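Local coordinates for putative membrane anchored protein (Corynebacterium diphtheriae, PDB 3LSO) that is of unknown function but, as a predicted membrane-anchored protein rich in beta strands, probably displays its elongated chain at the cell surface, at residues Asp297-Gly305 with Ser445-Ile453; Asn220-Phe229 with Pro239-Thr250. All coordinates share one frame; numbering follows the deposited sequence.

Contact 1. Residues Asp297-Gly305 with Ser445-Ile453; sequences DSYTGLING and SIPETAFEI
I303 points its CD1 methyl at the ring of F451, and with it the edge strand 298-303 of an antiparallel four-stranded sheet packs on the corner where strand 440-453 bends between two faces, consistent with a beta-sandwich-like module. The corner is built from two overlapping type I turns, I446 to T449 and P447 to A450. The side chains of I303 and F451 cross at about a right angle, CD1 of I303 lying 3.9 Å from CD2 of F451. The CG1 branch of I303, anti to the backbone N (chi1 175°), also brings CD1 to 3.5 Å from the carbonyl O of T449. A314 of strand 314-316 touches both I303 and F451. At the other end of the contact the CB of Y299 meets CG1 of I446, while the phenol leads away to D295 and K435. Between them G301, having no side chain, lets CG2 of I446 and CG2 of T449 come close, CG2 of I446 lying 3.7 Å from N of G301; CB of E448 packs against its O. T449 is held by its hydroxyl, which also bonds F429: OG1 of T449 donates to O of I446 at 2.9 Å, in the carbonyl plane.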
loop_
_atom_site.group_PDB
_atom_site.type_symbol
_atom_site.label_atom_id
_atom_site.label_comp_id
_atom_site.label_asym_id
_atom_site.label_seq_id
_atom_site.Cartn_x
_atom_site.Cartn_y
_atom_site.Cartn_z
ATOM N N ASP B 297 29.143 16.173 8.734
ATOM C CA ASP B 297 28.301 17.050 7.950
ATOM C C ASP B 297 27.270 16.303 7.126
ATOM O O ASP B 297 27.180 15.097 7.187
ATOM C CB ASP B 297 29.160 17.963 7.104
ATOM C CG ASP B 297 30.080 18.766 7.947
ATOM O OD1 ASP B 297 29.606 19.328 8.967
ATOM O OD2 ASP B 297 31.275 18.795 7.625
ATOM N N SER B 298 26.450 17.023 6.393
ATOM C CA SER B 298 25.559 16.344 5.487
ATOM C C SER B 298 25.409 17.188 4.217
ATOM O O SER B 298 25.826 18.348 4.219
ATOM C CB SER B 298 24.240 15.970 6.179
ATOM O OG SER B 298 23.333 17.050 6.197
ATOM N N TYR B 299 24.872 16.586 3.152
ATOM C CA TYR B 299 24.884 17.171 1.825
ATOM C C TYR B 299 23.511 17.188 1.152
ATOM O O TYR B 299 22.642 16.358 1.421
ATOM C CB TYR B 299 25.854 16.381 0.936
ATOM C CG TYR B 299 27.232 16.279 1.510
ATOM C CD1 TYR B 299 27.473 15.486 2.606
ATOM C CD2 TYR B 299 28.298 16.983 0.947
ATOM C CE1 TYR B 299 28.723 15.402 3.166
ATOM C CE2 TYR B 299 29.578 16.918 1.498
ATOM C CZ TYR B 299 29.775 16.116 2.616
ATOM O OH TYR B 299 31.017 16.006 3.207
ATOM N N THR B 300 23.342 18.125 0.233
ATOM C CA THR B 300 22.177 18.170 -0.656
ATOM C C THR B 300 22.652 18.657 -2.056
ATOM O O THR B 300 23.870 18.859 -2.279
ATOM C CB THR B 300 21.020 19.039 -0.074
ATOM O OG1 THR B 300 19.935 19.067 -0.999
ATOM C CG2 THR B 300 21.446 20.453 0.121
ATOM N N GLY B 301 21.715 18.834 -2.991
ATOM C CA GLY B 301 22.083 19.226 -4.325
ATOM C C GLY B 301 20.881 19.571 -5.162
ATOM O O GLY B 301 19.755 19.597 -4.663
ATOM N N LEU B 302 21.129 19.854 -6.436
ATOM C CA LEU B 302 20.104 20.231 -7.382
ATOM C C LEU B 302 20.602 19.771 -8.719
ATOM O O LEU B 302 21.804 19.877 -9.000
ATOM C CB LEU B 302 19.956 21.753 -7.449
ATOM C CG LEU B 302 19.373 22.565 -6.290
ATOM C CD1 LEU B 302 19.847 24.033 -6.310
ATOM C CD2 LEU B 302 17.865 22.483 -6.326
ATOM N N ILE B 303 19.697 19.233 -9.534
ATOM C CA ILE B 303 19.971 19.024 -10.952
ATOM C C ILE B 303 18.879 19.728 -11.733
ATOM O O ILE B 303 17.703 19.553 -11.441
ATOM C CB ILE B 303 20.076 17.551 -11.332
ATOM C CG1 ILE B 303 20.232 17.415 -12.844
ATOM C CG2 ILE B 303 18.836 16.805 -10.892
ATOM C CD1 ILE B 303 20.960 16.152 -13.269
ATOM N N ASN B 304 19.281 20.557 -12.696
ATOM C CA ASN B 304 18.359 21.434 -13.424
ATOM C C ASN B 304 17.483 22.237 -12.468
ATOM O O ASN B 304 16.302 22.477 -12.730
ATOM C CB ASN B 304 17.507 20.654 -14.428
ATOM C CG ASN B 304 18.317 20.131 -15.603
ATOM O OD1 ASN B 304 19.434 20.566 -15.833
ATOM N ND2 ASN B 304 17.752 19.191 -16.348
ATOM N N GLY B 305 18.075 22.636 -11.349
ATOM C CA GLY B 305 17.387 23.491 -10.375
ATOM C C GLY B 305 16.369 22.837 -9.443
ATOM O O GLY B 305 15.633 23.543 -8.737
ATOM N N SER B 445 28.323 10.798 -3.143
ATOM C CA SER B 445 27.189 10.734 -4.059
ATOM C C SER B 445 26.014 11.496 -3.502
ATOM O O SER B 445 25.635 11.287 -2.347
ATOM C CB SER B 445 26.783 9.288 -4.265
ATOM O OG SER B 445 27.856 8.594 -4.858
ATOM N N ILE B 446 25.452 12.386 -4.312
ATOM C CA ILE B 446 24.358 13.231 -3.869
ATOM C C ILE B 446 23.110 12.781 -4.596
ATOM O O ILE B 446 22.948 13.059 -5.788
ATOM C CB ILE B 446 24.672 14.749 -4.039
ATOM C CG1 ILE B 446 25.745 15.167 -3.032
ATOM C CG2 ILE B 446 23.453 15.606 -3.743
ATOM C CD1 ILE B 446 26.270 16.505 -3.282
ATOM N N PRO B 447 22.236 12.037 -3.902
ATOM C CA PRO B 447 21.045 11.490 -4.558
ATOM C C PRO B 447 20.134 12.590 -5.049
ATOM O O PRO B 447 19.228 12.306 -5.800
ATOM C CB PRO B 447 20.324 10.719 -3.436
ATOM C CG PRO B 447 21.338 10.504 -2.368
ATOM C CD PRO B 447 22.341 11.630 -2.488
ATOM N N GLU B 448 20.347 13.832 -4.625
ATOM C CA GLU B 448 19.466 14.910 -5.075
ATOM C C GLU B 448 19.888 15.408 -6.457
ATOM O O GLU B 448 19.221 16.285 -7.027
ATOM C CB GLU B 448 19.408 16.071 -4.083
ATOM C CG GLU B 448 18.688 15.755 -2.790
ATOM C CD GLU B 448 19.469 14.832 -1.851
ATOM O OE1 GLU B 448 20.590 14.369 -2.189
ATOM O OE2 GLU B 448 18.950 14.557 -0.749
ATOM N N THR B 449 20.970 14.846 -6.997
ATOM C CA THR B 449 21.402 15.188 -8.335
ATOM C C THR B 449 21.153 14.034 -9.315
ATOM O O THR B 449 21.547 14.087 -10.476
ATOM C CB THR B 449 22.899 15.620 -8.349
ATOM O OG1 THR B 449 23.765 14.483 -8.157
ATOM C CG2 THR B 449 23.158 16.678 -7.262
ATOM N N ALA B 450 20.476 12.987 -8.852
ATOM C CA ALA B 450 20.352 11.759 -9.656
ATOM C C ALA B 450 19.580 11.971 -10.958
ATOM O O ALA B 450 18.568 12.671 -10.954
ATOM C CB ALA B 450 19.682 10.669 -8.840
ATOM N N PHE B 451 20.026 11.348 -12.041
ATOM C CA PHE B 451 19.263 11.358 -13.275
ATOM C C PHE B 451 19.243 9.978 -13.893
ATOM O O PHE B 451 20.132 9.178 -13.641
ATOM C CB PHE B 451 19.807 12.404 -14.252
ATOM C CG PHE B 451 21.200 12.115 -14.783
ATOM C CD1 PHE B 451 21.383 11.336 -15.919
ATOM C CD2 PHE B 451 22.312 12.662 -14.178
ATOM C CE1 PHE B 451 22.622 11.088 -16.415
ATOM C CE2 PHE B 451 23.567 12.415 -14.675
ATOM C CZ PHE B 451 23.718 11.627 -15.796
ATOM N N GLU B 452 18.216 9.692 -14.685
ATOM C CA GLU B 452 18.137 8.415 -15.372
ATOM C C GLU B 452 18.184 8.626 -16.864
ATOM O O GLU B 452 17.503 9.487 -17.386
ATOM C CB GLU B 452 16.877 7.631 -14.984
ATOM C CG GLU B 452 17.004 6.117 -15.223
ATOM C CD GLU B 452 15.841 5.272 -14.692
ATOM O OE1 GLU B 452 15.114 5.717 -13.776
ATOM O OE2 GLU B 452 15.665 4.140 -15.204
ATOM N N ILE B 453 19.030 7.856 -17.533
ATOM C CA ILE B 453 18.968 7.706 -18.971
ATOM C C ILE B 453 18.063 6.536 -19.228
ATOM O O ILE B 453 18.388 5.422 -18.845
ATOM C CB ILE B 453 20.345 7.389 -19.553
ATOM C CG1 ILE B 453 21.331 8.535 -19.285
ATOM C CG2 ILE B 453 20.239 7.049 -21.029
ATOM C CD1 ILE B 453 20.926 9.863 -19.841
#

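Contact 2. Residues Asn220-Phe229 with Pro239-Thr250; sequences NEKMDGKVQF and PVPVTEDNKAST
V227 and V240 pair across a beta hairpin, strands 226-231 and 234-241, at the edge of a five-stranded sheet, and the chain then swings round so that strand 247-250 passes over one face of that hairpin. V227 N donates to V240 O and V240 N to V227 O, both at 2.7 Å, which makes this an antiparallel hydrogen-bonded pair. K226 and P241 form the neighbouring non-hydrogen-bonded pair, and beyond it a weak bond of 3.3 Å from V242 N to G225 O carries the ladder one step further. On this side K226 lays its CG along P241, 3.7 Å from CA of P241, before its amine leads away. The other face carries V227 and V240 and looks toward strand 247-253, an outer strand of a separate three-stranded sheet; the two sheets stack as a beta sandwich, with the short segments 226-229 and 247-250 inclined at 38°. CB of V227 rests 3.9 Å from CB of A248, and the side chains of V227 and V242 cross obliquely, their CG2 methyls 4.0 Å apart.

F229 fills the far end of this interface. Its chi1 of -71°, with CG anti to the carbonyl carbon, sets the ring between two methyls: CG1 of V227 covers one face and CG2 of T250 the opposite one, the latter a CH-pi contact 3.9 Å from CG2 of T250 to the F229 centroid. A248 O approaches the ring edge in plane, and I211 and A213 of strand 208-214 add further cover. At the exposed opposite end the selenomethionine M223 lies against the start of the T243-N246 turn, its side chain crossing that of E244 at about a right angle, with SE of M223 3.9 Å from CG of E244.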
loop_
_atom_site.group_PDB
_atom_site.type_symbol
_atom_site.label_atom_id
_atom_site.label_comp_id
_atom_site.label_asym_id
_atom_site.label_seq_id
_atom_site.Cartn_x
_atom_site.Cartn_y
_atom_site.Cartn_z
ATOM N N ASN B 220 -1.622 -20.343 1.681
ATOM C CA ASN B 220 -0.613 -21.356 1.914
ATOM C C ASN B 220 -0.950 -22.206 3.136
ATOM O O ASN B 220 -0.053 -22.677 3.842
ATOM C CB ASN B 220 0.738 -20.675 2.109
ATOM C CG ASN B 220 1.883 -21.487 1.555
ATOM O OD1 ASN B 220 2.657 -22.084 2.309
ATOM N ND2 ASN B 220 1.997 -21.523 0.226
ATOM N N GLU B 221 -2.246 -22.402 3.372
ATOM C CA GLU B 221 -2.728 -23.055 4.587
ATOM C C GLU B 221 -2.051 -24.407 4.848
ATOM O O GLU B 221 -2.019 -24.883 5.986
ATOM C CB GLU B 221 -4.253 -23.194 4.555
ATOM N N LYS B 222 -1.495 -25.010 3.798
ATOM C CA LYS B 222 -0.828 -26.304 3.932
ATOM C C LYS B 222 0.663 -26.256 3.593
ATOM O O LYS B 222 1.284 -27.303 3.394
ATOM C CB LYS B 222 -1.540 -27.360 3.091
HETATM N N MSE B 223 1.228 -25.046 3.565
HETATM C CA MSE B 223 2.613 -24.806 3.125
HETATM C C MSE B 223 2.985 -25.723 1.955
HETATM O O MSE B 223 3.703 -26.709 2.132
HETATM C CB MSE B 223 3.617 -24.946 4.290
HETATM C CG MSE B 223 5.061 -24.488 3.957
HETATM SE SE MSE B 223 6.482 -25.608 4.771
HETATM C CE MSE B 223 8.004 -25.116 3.611
ATOM N N ASP B 224 2.466 -25.422 0.771
ATOM C CA ASP B 224 2.728 -26.262 -0.396
ATOM C C ASP B 224 3.178 -25.461 -1.611
ATOM O O ASP B 224 3.936 -25.971 -2.435
ATOM C CB ASP B 224 1.530 -27.175 -0.736
ATOM C CG ASP B 224 0.170 -26.501 -0.519
ATOM O OD1 ASP B 224 0.011 -25.316 -0.883
ATOM O OD2 ASP B 224 -0.752 -27.172 0.001
ATOM N N GLY B 225 2.738 -24.203 -1.695
ATOM C CA GLY B 225 2.977 -23.362 -2.859
ATOM C C GLY B 225 4.393 -22.842 -3.041
ATOM O O GLY B 225 5.280 -23.093 -2.215
ATOM N N LYS B 226 4.576 -22.098 -4.135
ATOM C CA LYS B 226 5.851 -21.547 -4.571
ATOM C C LYS B 226 5.665 -20.103 -5.067
ATOM O O LYS B 226 4.551 -19.698 -5.396
ATOM C CB LYS B 226 6.404 -22.401 -5.717
ATOM C CG LYS B 226 7.375 -23.506 -5.305
ATOM C CD LYS B 226 7.338 -24.713 -6.270
ATOM C CE LYS B 226 8.596 -25.590 -6.125
ATOM N NZ LYS B 226 8.279 -27.036 -6.210
ATOM N N VAL B 227 6.754 -19.335 -5.138
ATOM C CA VAL B 227 6.722 -17.989 -5.733
ATOM C C VAL B 227 7.699 -17.833 -6.898
ATOM O O VAL B 227 8.853 -18.231 -6.795
ATOM C CB VAL B 227 7.002 -16.885 -4.684
ATOM C CG1 VAL B 227 7.320 -15.553 -5.351
ATOM C CG2 VAL B 227 5.814 -16.738 -3.750
ATOM N N GLN B 228 7.215 -17.265 -8.000
ATOM C CA GLN B 228 8.059 -16.936 -9.129
ATOM C C GLN B 228 8.373 -15.455 -9.121
ATOM O O GLN B 228 7.465 -14.618 -9.138
ATOM C CB GLN B 228 7.394 -17.283 -10.448
ATOM C CG GLN B 228 8.280 -16.955 -11.639
ATOM C CD GLN B 228 9.565 -17.781 -11.656
ATOM O OE1 GLN B 228 10.636 -17.308 -11.259
ATOM N NE2 GLN B 228 9.454 -19.035 -12.093
ATOM N N PHE B 229 9.657 -15.125 -9.085
ATOM C CA PHE B 229 10.064 -13.733 -9.130
ATOM C C PHE B 229 10.328 -13.325 -10.562
ATOM O O PHE B 229 10.600 -14.172 -11.421
ATOM C CB PHE B 229 11.304 -13.503 -8.271
ATOM C CG PHE B 229 11.031 -13.593 -6.799
ATOM C CD1 PHE B 229 11.219 -14.772 -6.119
ATOM C CD2 PHE B 229 10.565 -12.495 -6.102
ATOM C CE1 PHE B 229 10.969 -14.846 -4.770
ATOM C CE2 PHE B 229 10.321 -12.566 -4.767
ATOM C CZ PHE B 229 10.521 -13.749 -4.096
ATOM N N PRO B 239 10.897 -21.085 -9.648
ATOM C CA PRO B 239 9.963 -20.723 -8.563
ATOM C C PRO B 239 10.440 -21.219 -7.192
ATOM O O PRO B 239 10.878 -22.375 -7.061
ATOM C CB PRO B 239 8.666 -21.434 -8.960
ATOM C CG PRO B 239 8.780 -21.668 -10.418
ATOM C CD PRO B 239 10.236 -21.914 -10.677
ATOM N N VAL B 240 10.343 -20.343 -6.193
ATOM C CA VAL B 240 10.878 -20.581 -4.850
ATOM C C VAL B 240 9.810 -21.110 -3.867
ATOM O O VAL B 240 8.718 -20.558 -3.797
ATOM C CB VAL B 240 11.505 -19.281 -4.295
ATOM C CG1 VAL B 240 12.096 -19.508 -2.907
ATOM C CG2 VAL B 240 12.576 -18.753 -5.244
ATOM N N PRO B 241 10.116 -22.178 -3.101
ATOM C CA PRO B 241 9.096 -22.642 -2.157
ATOM C C PRO B 241 8.892 -21.646 -1.018
ATOM O O PRO B 241 9.839 -20.964 -0.630
ATOM C CB PRO B 241 9.676 -23.955 -1.623
ATOM C CG PRO B 241 11.134 -23.858 -1.844
ATOM C CD PRO B 241 11.324 -23.024 -3.071
ATOM N N VAL B 242 7.668 -21.568 -0.500
ATOM C CA VAL B 242 7.341 -20.660 0.595
ATOM C C VAL B 242 7.493 -21.374 1.923
ATOM O O VAL B 242 6.886 -22.424 2.126
ATOM C CB VAL B 242 5.893 -20.159 0.495
ATOM C CG1 VAL B 242 5.541 -19.337 1.715
ATOM C CG2 VAL B 242 5.689 -19.343 -0.777
ATOM N N THR B 243 8.270 -20.790 2.832
ATOM C CA THR B 243 8.574 -21.412 4.131
ATOM C C THR B 243 7.400 -21.386 5.120
ATOM O O THR B 243 6.353 -20.806 4.840
ATOM C CB THR B 243 9.807 -20.762 4.792
ATOM O OG1 THR B 243 9.502 -19.405 5.143
ATOM C CG2 THR B 243 11.009 -20.782 3.836
ATOM N N GLU B 244 7.584 -22.033 6.271
ATOM C CA GLU B 244 6.606 -21.991 7.365
ATOM C C GLU B 244 6.371 -20.539 7.759
ATOM O O GLU B 244 5.230 -20.082 7.881
ATOM C CB GLU B 244 7.124 -22.769 8.580
ATOM C CG GLU B 244 7.188 -24.284 8.404
ATOM C CD GLU B 244 5.855 -24.976 8.686
ATOM O OE1 GLU B 244 4.806 -24.505 8.170
ATOM O OE2 GLU B 244 5.862 -26.001 9.415
ATOM N N ASP B 245 7.484 -19.834 7.938
ATOM C CA ASP B 245 7.538 -18.409 8.209
ATOM C C ASP B 245 6.592 -17.606 7.310
ATOM O O ASP B 245 6.196 -16.492 7.659
ATOM C CB ASP B 245 8.984 -17.938 7.996
ATOM C CG ASP B 245 9.282 -16.604 8.664
ATOM O OD1 ASP B 245 8.804 -16.394 9.804
ATOM O OD2 ASP B 245 10.006 -15.777 8.057
ATOM N N ASN B 246 6.252 -18.182 6.156
ATOM C CA ASN B 246 5.344 -17.584 5.157
ATOM C C ASN B 246 5.991 -16.699 4.112
ATOM O O ASN B 246 5.315 -16.083 3.298
ATOM C CB ASN B 246 4.162 -16.864 5.802
ATOM C CG ASN B 246 2.952 -17.741 5.893
ATOM O OD1 ASN B 246 2.367 -17.904 6.963
ATOM N ND2 ASN B 246 2.576 -18.342 4.765
ATOM N N LYS B 247 7.310 -16.657 4.120
ATOM C CA LYS B 247 8.028 -15.823 3.193
ATOM C C LYS B 247 8.654 -16.707 2.125
ATOM O O LYS B 247 8.829 -17.914 2.335
ATOM C CB LYS B 247 9.090 -15.020 3.947
ATOM C CG LYS B 247 8.530 -14.225 5.141
ATOM C CD LYS B 247 9.427 -13.050 5.551
ATOM C CE LYS B 247 8.706 -12.107 6.503
ATOM N NZ LYS B 247 8.291 -12.803 7.756
ATOM N N ALA B 248 8.947 -16.111 0.972
ATOM C CA ALA B 248 9.761 -16.744 -0.059
ATOM C C ALA B 248 10.851 -15.755 -0.394
ATOM O O ALA B 248 10.593 -14.560 -0.463
ATOM C CB ALA B 248 8.934 -17.056 -1.292
ATOM N N SER B 249 12.067 -16.242 -0.598
ATOM C CA SER B 249 13.188 -15.338 -0.791
ATOM C C SER B 249 14.090 -15.742 -1.918
ATOM O O SER B 249 14.324 -16.926 -2.158
ATOM C CB SER B 249 14.032 -15.236 0.469
ATOM O OG SER B 249 13.301 -14.628 1.506
ATOM N N THR B 250 14.614 -14.732 -2.599
ATOM C CA THR B 250 15.677 -14.934 -3.565
ATOM C C THR B 250 16.715 -13.844 -3.413
ATOM O O THR B 250 16.472 -12.824 -2.780
ATOM C CB THR B 250 15.135 -15.040 -5.005
ATOM O OG1 THR B 250 16.146 -15.582 -5.847
ATOM C CG2 THR B 250 14.685 -13.709 -5.537
#

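The two contacts lie in different parts of an elongated, all-beta chain: their centres are about 39 Å apart and their nearest atoms about 19 Å apart, so they do not touch. They share no strand and no sheet. Contact 2 comes first and closes before contact 1 opens. It is local, joining segments 10 residues apart in the sequence, whereas contact 1 brings together segments separated by 139 residues, 64 of them in strands. Contact 2 combines pairing within a hairpin with packing of its face on strand 247-253; contact 1 packs an edge strand on a corner, closing late, when strand 440-453 returns to strand 298-303. The principle illustrated is modular, consistent with beta units in series, each probably with its own core.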